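Local coordinates for protein photosystem II stability/assembly factor HCF136, chloroplastic (Cyanidioschyzon merolae, PDB 5OJ3) that is probably essential for the biogenesis of photosystem II, being required to assemble an early intermediate that includes D2 and cytochrome b559, at residues A[122-127]-A[172-177]; A[326-331]-A[352-357]; A[110-115]-A[427-432]. All blocks are in the same frame, centred on the assembly; numbering follows the deposited sequence.

Interaction 1 of 3, residues A[122-127]-A[172-177]; sequences DIDFSQ and NVSFSG
Strands 122-125 and 172-176 run side by side in the same direction, their axes 5.6 Å apart at closest approach and 12° from parallel. Their spacing is bridged mostly by side chains rather than by sheet pairing. Two aspartates do this in the same way: each has CG anti to its own backbone N (chi1 -161° in Asp122, -166° in Asp124), so one carboxylate oxygen reaches across and the other folds back. Asp122 OD2 accepts from Val173 N at 3.2 Å, the donor lying above the carboxylate plane, while OD1 takes a weak bond from Ile123 N and a salt bridge from Lys413. Asp124 OD2 receives Phe175 N at 2.6 Å on its anti lone pair, and its OD1 weakly holds Phe125 N. Val173 CG1 packs against Asp124 CB (3.7 Å). Ser126 CB sits over one face of the Phe175 ring, 4.0 Å from the centroid, a CH-pi contact, with Asp124 OD2 at the ring's edge. An alanine in place of Phe175 would probably leave the turn at Ser126 without the flat surface it rests on and loosen the join between the strands. At the far end Gln127 and Gly177 pair reciprocally: Gly177 N binds Gln127 OE1 at 2.8 Å and Gln127 N binds Gly177 O at 2.9 Å. Both strands are the innermost of their propeller blades, backed by strands 133-137 and 179-185. Lys413 ties Asp122 to the last blade, and on the other flank Ser174 OG bonds Ala217 N of strand 212-219.

Interaction 2 of 3, residues A[326-331]-A[352-357]; sequences KGIWET and IAFDMV
The tight part of this contact is a carboxylate lying flat on a phenyl ring. Glu330 points toward segment 352-357, its CG in the crowded position between backbone N and carbonyl carbon (chi1 71°), and the rest of the chain runs out extended until it meets Phe354 tip to tip. The two planes are only 9° apart. Glu330 OE1 stands over the middle of the ring, 3.5 Å from Phe354 CZ, and Glu330 CD lies 3.3 Å from Phe354 CD2. The carboxylate lies over the face, while CB and CG of the same glutamate pass just beyond the CD2-CE2 rim. The backbone of Trp329 comes to the ring's edge, its C atom 4.1 Å from Phe354 CE2.

Elsewhere the packing is looser. Ile328 offers CG2 to Phe354 CZ at 4.1 Å, crossing it obliquely, and the methyl ends of Ile328 and Ile352 barely meet, CD1 to CD1 at 4.3 Å. On the solvent side, Met356 bends at chi2 (-66°) and brings CE to 3.2 Å from Glu330 OE2, the exposed thioether lying at the margin of the buried acid.

The axes of strands 328-331 and 354-356 approach to 8.5 Å, since strand 336-340 lies between them in the same propeller blade, so the contact spans one face of the sheet from second strand to outermost. No hydrogen bond crosses it. A carboxylate laid on an aromatic face, with the Met356 methyl beside OE2 and with Ile314 and Ser309 also touching the Glu330 side chain, is in surroundings that would probably disfavour the charged form and raise its pKa.

Interaction 3 of 3, residues A[110-115]-A[427-432]; sequences KQVPLP and GVLLKF
Gly427, at positive phi, opens the second segment, and its carbonyl O packs against Leu114 CD1 at 3.5 Å. Val428 makes only a glancing approach to the end of Gln111. Leu429 does far more: its O accepts Val112 N at 2.8 Å, nearly along the C=O axis, and also meets the CA-H of Gln111. Its side chain, CG anti to the backbone N, crosses Leu114 at about a right angle with CB 3.8 Å from Leu114 CD1, while CD2 reaches Val112 CB; Leu135 of strand 133-137 touches both leucines. Leu430 forms the antiparallel non-hydrogen-bonded pair with Gln111, CA to CA 4.1 Å, their side chains on the same face of the sheet. Lys431 and Lys110 form the hydrogen-bonded pair: Lys431 N to Lys110 O is 2.8 Å and almost straight (175°), the return bond from Lys110 N to Lys431 O 3.2 Å. Lys431 CB also rests 3.7 Å from Val112 CG2. N-terminal strand 109-111 thus completes the C-terminal blade as its outermost strand, the "velcro" closure known from beta-propellers. The polar part of the join depends on main-chain atoms, and beyond the paired residues Val112 and Leu114 add apolar contacts to Leu429 and Lys431 CB.

In the fold
All three contacts belong to the one seven-bladed propeller. Interaction 1 holds two adjacent blades together at their innermost strands, interaction 2 packs a single blade internally, and interaction 3 closes the ring by joining N- and C-terminal strands in one blade. Interactions 1 and 2 follow one another in sequence, and both are nested inside the loop that interaction 3 closes. Their centres are about 28 Å apart, on opposite sides of the chain's centre; interaction 3 is about 18 Å from interaction 1 and 30 Å from interaction 2. Strand 109-111 leads directly into strand 120-125, so the chain passes from ring closure to a join between neighbouring blades.

Interaction 1 of 3, residues A[122-127]-A[172-177]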
loop_
_atom_site.group_PDB
_atom_site.type_symbol
_atom_site.label_atom_id
_atom_site.label_comp_id
_atom_site.label_asym_id
_atom_site.label_seq_id
_atom_site.Cartn_x
_atom_site.Cartn_y
_atom_site.Cartn_z
ATOM N N ASP A 122 5.219 -7.444 1.720
ATOM C CA ASP A 122 4.155 -7.578 0.735
ATOM C C ASP A 122 3.977 -9.040 0.354
ATOM O O ASP A 122 4.874 -9.869 0.528
ATOM C CB ASP A 122 4.423 -6.739 -0.517
ATOM C CG ASP A 122 3.168 -6.502 -1.334
ATOM O OD1 ASP A 122 2.065 -6.765 -0.810
ATOM O OD2 ASP A 122 3.279 -6.067 -2.500
ATOM N N ILE A 123 2.793 -9.331 -0.175
ATOM C CA ILE A 123 2.425 -10.656 -0.658
ATOM C C ILE A 123 1.495 -10.472 -1.849
ATOM O O ILE A 123 0.637 -9.585 -1.849
ATOM C CB ILE A 123 1.777 -11.495 0.467
ATOM C CG1 ILE A 123 1.469 -12.916 -0.006
ATOM C CG2 ILE A 123 0.530 -10.810 1.017
ATOM C CD1 ILE A 123 0.944 -13.810 1.093
ATOM N N ASP A 124 1.678 -11.297 -2.879
ATOM C CA ASP A 124 0.803 -11.257 -4.042
ATOM C C ASP A 124 0.734 -12.651 -4.648
ATOM O O ASP A 124 1.603 -13.494 -4.409
ATOM C CB ASP A 124 1.284 -10.230 -5.079
ATOM C CG ASP A 124 0.227 -9.915 -6.129
ATOM O OD1 ASP A 124 -0.958 -10.223 -5.891
ATOM O OD2 ASP A 124 0.576 -9.355 -7.188
ATOM N N PHE A 125 -0.309 -12.886 -5.444
ATOM C CA PHE A 125 -0.605 -14.213 -5.962
ATOM C C PHE A 125 -0.707 -14.191 -7.481
ATOM O O PHE A 125 -1.262 -13.255 -8.064
ATOM C CB PHE A 125 -1.905 -14.757 -5.357
ATOM C CG PHE A 125 -1.741 -15.295 -3.964
ATOM C CD1 PHE A 125 -1.358 -16.608 -3.755
ATOM C CD2 PHE A 125 -1.960 -14.484 -2.864
ATOM C CE1 PHE A 125 -1.198 -17.104 -2.475
ATOM C CE2 PHE A 125 -1.804 -14.974 -1.581
ATOM C CZ PHE A 125 -1.422 -16.286 -1.387
ATOM N N SER A 126 -0.159 -15.232 -8.107
ATOM C CA SER A 126 -0.268 -15.416 -9.549
ATOM C C SER A 126 -1.724 -15.493 -9.994
ATOM O O SER A 126 -2.579 -16.045 -9.296
ATOM C CB SER A 126 0.477 -16.681 -9.973
ATOM O OG SER A 126 -0.044 -17.189 -11.190
ATOM N N GLN A 127 -2.002 -14.931 -11.174
ATOM C CA GLN A 127 -3.349 -14.963 -11.733
ATOM C C GLN A 127 -3.666 -16.296 -12.401
ATOM O O GLN A 127 -4.839 -16.681 -12.474
ATOM C CB GLN A 127 -3.528 -13.834 -12.746
ATOM C CG GLN A 127 -4.087 -12.548 -12.172
ATOM C CD GLN A 127 -4.387 -11.528 -13.252
ATOM O OE1 GLN A 127 -3.588 -11.324 -14.166
ATOM N NE2 GLN A 127 -5.547 -10.888 -13.157
ATOM N N ASN A 172 7.954 -4.755 -2.276
ATOM C CA ASN A 172 6.673 -5.271 -2.740
ATOM C C ASN A 172 6.885 -6.273 -3.867
ATOM O O ASN A 172 7.967 -6.375 -4.450
ATOM C CB ASN A 172 5.739 -4.141 -3.195
ATOM C CG ASN A 172 6.444 -3.098 -4.036
ATOM O OD1 ASN A 172 7.266 -2.329 -3.535
ATOM N ND2 ASN A 172 6.123 -3.064 -5.323
ATOM N N VAL A 173 5.810 -7.005 -4.166
ATOM C CA VAL A 173 5.747 -7.949 -5.273
ATOM C C VAL A 173 4.393 -7.762 -5.951
ATOM O O VAL A 173 3.405 -7.397 -5.308
ATOM C CB VAL A 173 5.948 -9.410 -4.800
ATOM C CG1 VAL A 173 4.776 -9.872 -3.942
ATOM C CG2 VAL A 173 6.153 -10.343 -5.986
ATOM N N SER A 174 4.351 -7.999 -7.263
ATOM C CA SER A 174 3.144 -7.714 -8.031
ATOM C C SER A 174 3.056 -8.635 -9.240
ATOM O O SER A 174 4.029 -8.770 -9.988
ATOM C CB SER A 174 3.119 -6.247 -8.479
ATOM O OG SER A 174 1.980 -5.977 -9.276
ATOM N N PHE A 175 1.885 -9.241 -9.438
ATOM C CA PHE A 175 1.655 -10.226 -10.486
ATOM C C PHE A 175 0.720 -9.690 -11.565
ATOM O O PHE A 175 -0.206 -8.924 -11.289
ATOM C CB PHE A 175 1.045 -11.511 -9.915
ATOM C CG PHE A 175 2.046 -12.593 -9.626
ATOM C CD1 PHE A 175 2.470 -13.450 -10.629
ATOM C CD2 PHE A 175 2.542 -12.768 -8.346
ATOM C CE1 PHE A 175 3.383 -14.454 -10.362
ATOM C CE2 PHE A 175 3.454 -13.769 -8.072
ATOM C CZ PHE A 175 3.875 -14.615 -9.082
ATOM N N SER A 176 0.977 -10.114 -12.803
ATOM C CA SER A 176 0.015 -10.003 -13.895
ATOM C C SER A 176 0.151 -11.254 -14.748
ATOM O O SER A 176 1.225 -11.512 -15.299
ATOM C CB SER A 176 0.242 -8.750 -14.743
ATOM O OG SER A 176 -0.653 -8.724 -15.838
ATOM N N GLY A 177 -0.929 -12.023 -14.856
ATOM C CA GLY A 177 -0.852 -13.312 -15.512
ATOM C C GLY A 177 -0.030 -14.277 -14.686
ATOM O O GLY A 177 -0.478 -14.751 -13.639
#

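Interaction 2 of 3, residues A[326-331]-A[352-357]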
loop_
_atom_site.group_PDB
_atom_site.type_symbol
_atom_site.label_atom_id
_atom_site.label_comp_id
_atom_site.label_asym_id
_atom_site.label_seq_id
_atom_site.Cartn_x
_atom_site.Cartn_y
_atom_site.Cartn_z
ATOM N N LYS A 326 -15.397 4.593 -4.645
ATOM C CA LYS A 326 -16.020 4.302 -3.362
ATOM C C LYS A 326 -15.468 5.158 -2.228
ATOM O O LYS A 326 -16.076 5.201 -1.150
ATOM C CB LYS A 326 -15.860 2.808 -3.018
ATOM C CG LYS A 326 -15.915 1.893 -4.248
ATOM C CD LYS A 326 -15.590 0.436 -3.951
ATOM C CE LYS A 326 -16.186 -0.505 -5.014
ATOM N NZ LYS A 326 -17.655 -0.712 -4.974
ATOM N N GLY A 327 -14.347 5.844 -2.447
ATOM C CA GLY A 327 -13.893 6.873 -1.538
ATOM C C GLY A 327 -12.472 6.645 -1.071
ATOM O O GLY A 327 -11.796 5.693 -1.460
ATOM N N ILE A 328 -12.022 7.555 -0.209
ATOM C CA ILE A 328 -10.685 7.543 0.372
ATOM C C ILE A 328 -10.823 7.377 1.877
ATOM O O ILE A 328 -11.749 7.928 2.485
ATOM C CB ILE A 328 -9.910 8.841 0.053
ATOM C CG1 ILE A 328 -9.934 9.139 -1.446
ATOM C CG2 ILE A 328 -8.488 8.769 0.572
ATOM C CD1 ILE A 328 -9.520 10.556 -1.784
ATOM N N TRP A 329 -9.907 6.624 2.476
ATOM C CA TRP A 329 -9.754 6.577 3.920
ATOM C C TRP A 329 -8.436 7.239 4.298
ATOM O O TRP A 329 -7.482 7.256 3.516
ATOM C CB TRP A 329 -9.784 5.139 4.452
ATOM C CG TRP A 329 -8.677 4.268 3.931
ATOM C CD1 TRP A 329 -8.732 3.428 2.858
ATOM C CD2 TRP A 329 -7.349 4.153 4.461
ATOM N NE1 TRP A 329 -7.524 2.795 2.689
ATOM C CE2 TRP A 329 -6.658 3.224 3.659
ATOM C CE3 TRP A 329 -6.677 4.746 5.537
ATOM C CZ2 TRP A 329 -5.329 2.874 3.897
ATOM C CZ3 TRP A 329 -5.359 4.398 5.770
ATOM C CH2 TRP A 329 -4.699 3.472 4.954
ATOM N N GLU A 330 -8.391 7.789 5.506
ATOM C CA GLU A 330 -7.178 8.406 6.014
ATOM C C GLU A 330 -7.010 8.035 7.477
ATOM O O GLU A 330 -7.984 7.766 8.186
ATOM C CB GLU A 330 -7.193 9.933 5.859
ATOM C CG GLU A 330 -8.163 10.652 6.777
ATOM C CD GLU A 330 -8.173 12.148 6.541
ATOM O OE1 GLU A 330 -7.499 12.604 5.593
ATOM O OE2 GLU A 330 -8.859 12.869 7.295
ATOM N N THR A 331 -5.758 8.017 7.917
ATOM C CA THR A 331 -5.421 7.767 9.306
ATOM C C THR A 331 -4.676 8.969 9.854
ATOM O O THR A 331 -3.667 9.394 9.284
ATOM C CB THR A 331 -4.544 6.523 9.445
ATOM O OG1 THR A 331 -5.351 5.344 9.344
ATOM C CG2 THR A 331 -3.816 6.543 10.778
ATOM N N ILE A 352 -11.496 18.160 -0.315
ATOM C CA ILE A 352 -12.183 16.899 -0.038
ATOM C C ILE A 352 -12.480 16.774 1.453
ATOM O O ILE A 352 -11.570 16.833 2.289
ATOM C CB ILE A 352 -11.348 15.711 -0.530
ATOM C CG1 ILE A 352 -10.818 15.980 -1.941
ATOM C CG2 ILE A 352 -12.165 14.430 -0.477
ATOM C CD1 ILE A 352 -10.162 14.781 -2.589
ATOM N N ALA A 353 -13.755 16.597 1.791
ATOM C CA ALA A 353 -14.199 16.544 3.181
ATOM C C ALA A 353 -14.273 15.092 3.645
ATOM O O ALA A 353 -14.955 14.271 3.022
ATOM C CB ALA A 353 -15.559 17.223 3.338
ATOM N N PHE A 354 -13.572 14.775 4.733
ATOM C CA PHE A 354 -13.641 13.455 5.344
ATOM C C PHE A 354 -14.617 13.481 6.510
ATOM O O PHE A 354 -14.673 14.455 7.264
ATOM C CB PHE A 354 -12.281 12.969 5.860
ATOM C CG PHE A 354 -11.281 12.660 4.783
ATOM C CD1 PHE A 354 -10.884 13.619 3.869
ATOM C CD2 PHE A 354 -10.766 11.379 4.664
ATOM C CE1 PHE A 354 -9.965 13.319 2.884
ATOM C CE2 PHE A 354 -9.851 11.072 3.677
ATOM C CZ PHE A 354 -9.452 12.041 2.786
ATOM N N ASP A 355 -15.379 12.403 6.658
ATOM C CA ASP A 355 -16.270 12.235 7.798
ATOM C C ASP A 355 -15.514 11.478 8.884
ATOM O O ASP A 355 -15.199 10.296 8.719
ATOM C CB ASP A 355 -17.539 11.492 7.390
ATOM C CG ASP A 355 -18.397 12.287 6.424
ATOM O OD1 ASP A 355 -18.249 13.526 6.373
ATOM O OD2 ASP A 355 -19.217 11.667 5.711
ATOM N N MET A 356 -15.233 12.154 9.994
ATOM C CA MET A 356 -14.428 11.559 11.051
ATOM C C MET A 356 -15.242 10.554 11.855
ATOM O O MET A 356 -16.452 10.702 12.046
ATOM C CB MET A 356 -13.855 12.635 11.977
ATOM C CG MET A 356 -13.001 13.670 11.270
ATOM S SD MET A 356 -11.514 12.883 10.612
ATOM C CE MET A 356 -11.060 14.010 9.306
ATOM N N VAL A 357 -14.553 9.521 12.327
ATOM C CA VAL A 357 -15.168 8.415 13.042
ATOM C C VAL A 357 -14.386 8.183 14.327
ATOM O O VAL A 357 -13.199 8.508 14.418
ATOM C CB VAL A 357 -15.198 7.153 12.135
ATOM C CG1 VAL A 357 -15.404 5.867 12.927
ATOM C CG2 VAL A 357 -16.268 7.301 11.062
#

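Interaction 3 of 3, residues A[110-115]-A[427-432]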
loop_
_atom_site.group_PDB
_atom_site.type_symbol
_atom_site.label_atom_id
_atom_site.label_comp_id
_atom_site.label_asym_id
_atom_site.label_seq_id
_atom_site.Cartn_x
_atom_site.Cartn_y
_atom_site.Cartn_z
ATOM N N LYS A 110 -5.750 -16.050 11.977
ATOM C CA LYS A 110 -4.929 -17.001 12.712
ATOM C C LYS A 110 -3.561 -17.059 12.039
ATOM O O LYS A 110 -3.447 -16.897 10.821
ATOM C CB LYS A 110 -5.596 -18.383 12.795
ATOM C CG LYS A 110 -4.830 -19.402 13.622
ATOM C CD LYS A 110 -5.567 -20.728 13.655
ATOM C CE LYS A 110 -4.987 -21.647 14.708
ATOM N NZ LYS A 110 -5.982 -21.834 15.807
ATOM N N GLN A 111 -2.529 -17.281 12.847
ATOM C CA GLN A 111 -1.149 -17.054 12.440
ATOM C C GLN A 111 -0.568 -18.248 11.687
ATOM O O GLN A 111 -0.647 -19.390 12.145
ATOM C CB GLN A 111 -0.291 -16.741 13.663
ATOM C CG GLN A 111 1.199 -16.711 13.391
ATOM C CD GLN A 111 1.964 -16.019 14.500
ATOM O OE1 GLN A 111 1.375 -15.563 15.482
ATOM N NE2 GLN A 111 3.280 -15.944 14.354
ATOM N N VAL A 112 0.004 -17.977 10.518
ATOM C CA VAL A 112 0.817 -18.939 9.789
ATOM C C VAL A 112 2.274 -18.783 10.252
ATOM O O VAL A 112 2.867 -17.719 10.005
ATOM C CB VAL A 112 0.708 -18.745 8.270
ATOM C CG1 VAL A 112 1.305 -19.937 7.536
ATOM C CG2 VAL A 112 -0.734 -18.503 7.854
ATOM N N PRO A 113 2.855 -19.779 10.910
ATOM C CA PRO A 113 4.274 -19.699 11.279
ATOM C C PRO A 113 5.197 -19.891 10.085
ATOM O O PRO A 113 4.877 -20.594 9.123
ATOM C CB PRO A 113 4.438 -20.828 12.302
ATOM C CG PRO A 113 3.387 -21.816 11.925
ATOM C CD PRO A 113 2.231 -21.030 11.365
ATOM N N LEU A 114 6.347 -19.240 10.149
ATOM C CA LEU A 114 7.347 -19.259 9.095
ATOM C C LEU A 114 8.738 -19.336 9.727
ATOM O O LEU A 114 8.907 -19.055 10.923
ATOM C CB LEU A 114 7.267 -17.977 8.243
ATOM C CG LEU A 114 5.996 -17.486 7.551
ATOM C CD1 LEU A 114 5.535 -16.253 8.274
ATOM C CD2 LEU A 114 6.206 -17.182 6.081
ATOM N N PRO A 115 9.770 -19.760 8.949
ATOM C CA PRO A 115 11.169 -19.785 9.462
ATOM C C PRO A 115 11.953 -18.513 9.139
ATOM O O PRO A 115 12.899 -18.503 8.333
ATOM C CB PRO A 115 11.742 -21.020 8.769
ATOM C CG PRO A 115 11.035 -21.052 7.452
ATOM C CD PRO A 115 9.644 -20.499 7.681
ATOM N N GLY A 427 8.351 -11.624 11.598
ATOM C CA GLY A 427 7.847 -12.748 10.835
ATOM C C GLY A 427 6.430 -13.142 11.183
ATOM O O GLY A 427 6.084 -14.316 11.078
ATOM N N VAL A 428 5.617 -12.207 11.654
ATOM C CA VAL A 428 4.244 -12.506 12.041
ATOM C C VAL A 428 3.360 -12.366 10.809
ATOM O O VAL A 428 3.282 -11.287 10.209
ATOM C CB VAL A 428 3.775 -11.592 13.182
ATOM C CG1 VAL A 428 2.304 -11.801 13.446
ATOM C CG2 VAL A 428 4.582 -11.866 14.442
ATOM N N LEU A 429 2.698 -13.459 10.426
ATOM C CA LEU A 429 1.757 -13.449 9.316
ATOM C C LEU A 429 0.469 -14.142 9.730
ATOM O O LEU A 429 0.492 -15.280 10.211
ATOM C CB LEU A 429 2.353 -14.152 8.092
ATOM C CG LEU A 429 1.434 -14.754 7.038
ATOM C CD1 LEU A 429 0.739 -13.648 6.283
ATOM C CD2 LEU A 429 2.285 -15.576 6.086
ATOM N N LEU A 430 -0.650 -13.457 9.519
ATOM C CA LEU A 430 -1.972 -13.949 9.871
ATOM C C LEU A 430 -2.780 -14.137 8.599
ATOM O O LEU A 430 -2.750 -13.288 7.703
ATOM C CB LEU A 430 -2.716 -12.989 10.813
ATOM C CG LEU A 430 -2.181 -12.570 12.186
ATOM C CD1 LEU A 430 -0.906 -11.771 12.097
ATOM C CD2 LEU A 430 -3.240 -11.753 12.892
ATOM N N LYS A 431 -3.501 -15.247 8.523
ATOM C CA LYS A 431 -4.287 -15.594 7.351
ATOM C C LYS A 431 -5.763 -15.484 7.698
ATOM O O LYS A 431 -6.180 -15.850 8.802
ATOM C CB LYS A 431 -3.957 -17.010 6.864
ATOM C CG LYS A 431 -5.071 -17.657 6.063
ATOM C CD LYS A 431 -4.587 -18.842 5.258
ATOM C CE LYS A 431 -5.635 -19.242 4.238
ATOM N NZ LYS A 431 -6.979 -19.372 4.871
ATOM N N PHE A 432 -6.548 -14.973 6.758
ATOM C CA PHE A 432 -7.924 -14.603 7.039
ATOM C C PHE A 432 -8.820 -15.824 6.923
ATOM O O PHE A 432 -8.674 -16.640 6.009
ATOM C CB PHE A 432 -8.409 -13.512 6.086
ATOM C CG PHE A 432 -9.800 -13.037 6.373
ATOM C CD1 PHE A 432 -10.112 -12.449 7.588
ATOM C CD2 PHE A 432 -10.801 -13.183 5.428
ATOM C CE1 PHE A 432 -11.397 -12.015 7.851
ATOM C CE2 PHE A 432 -12.084 -12.753 5.685
ATOM C CZ PHE A 432 -12.383 -12.166 6.896
#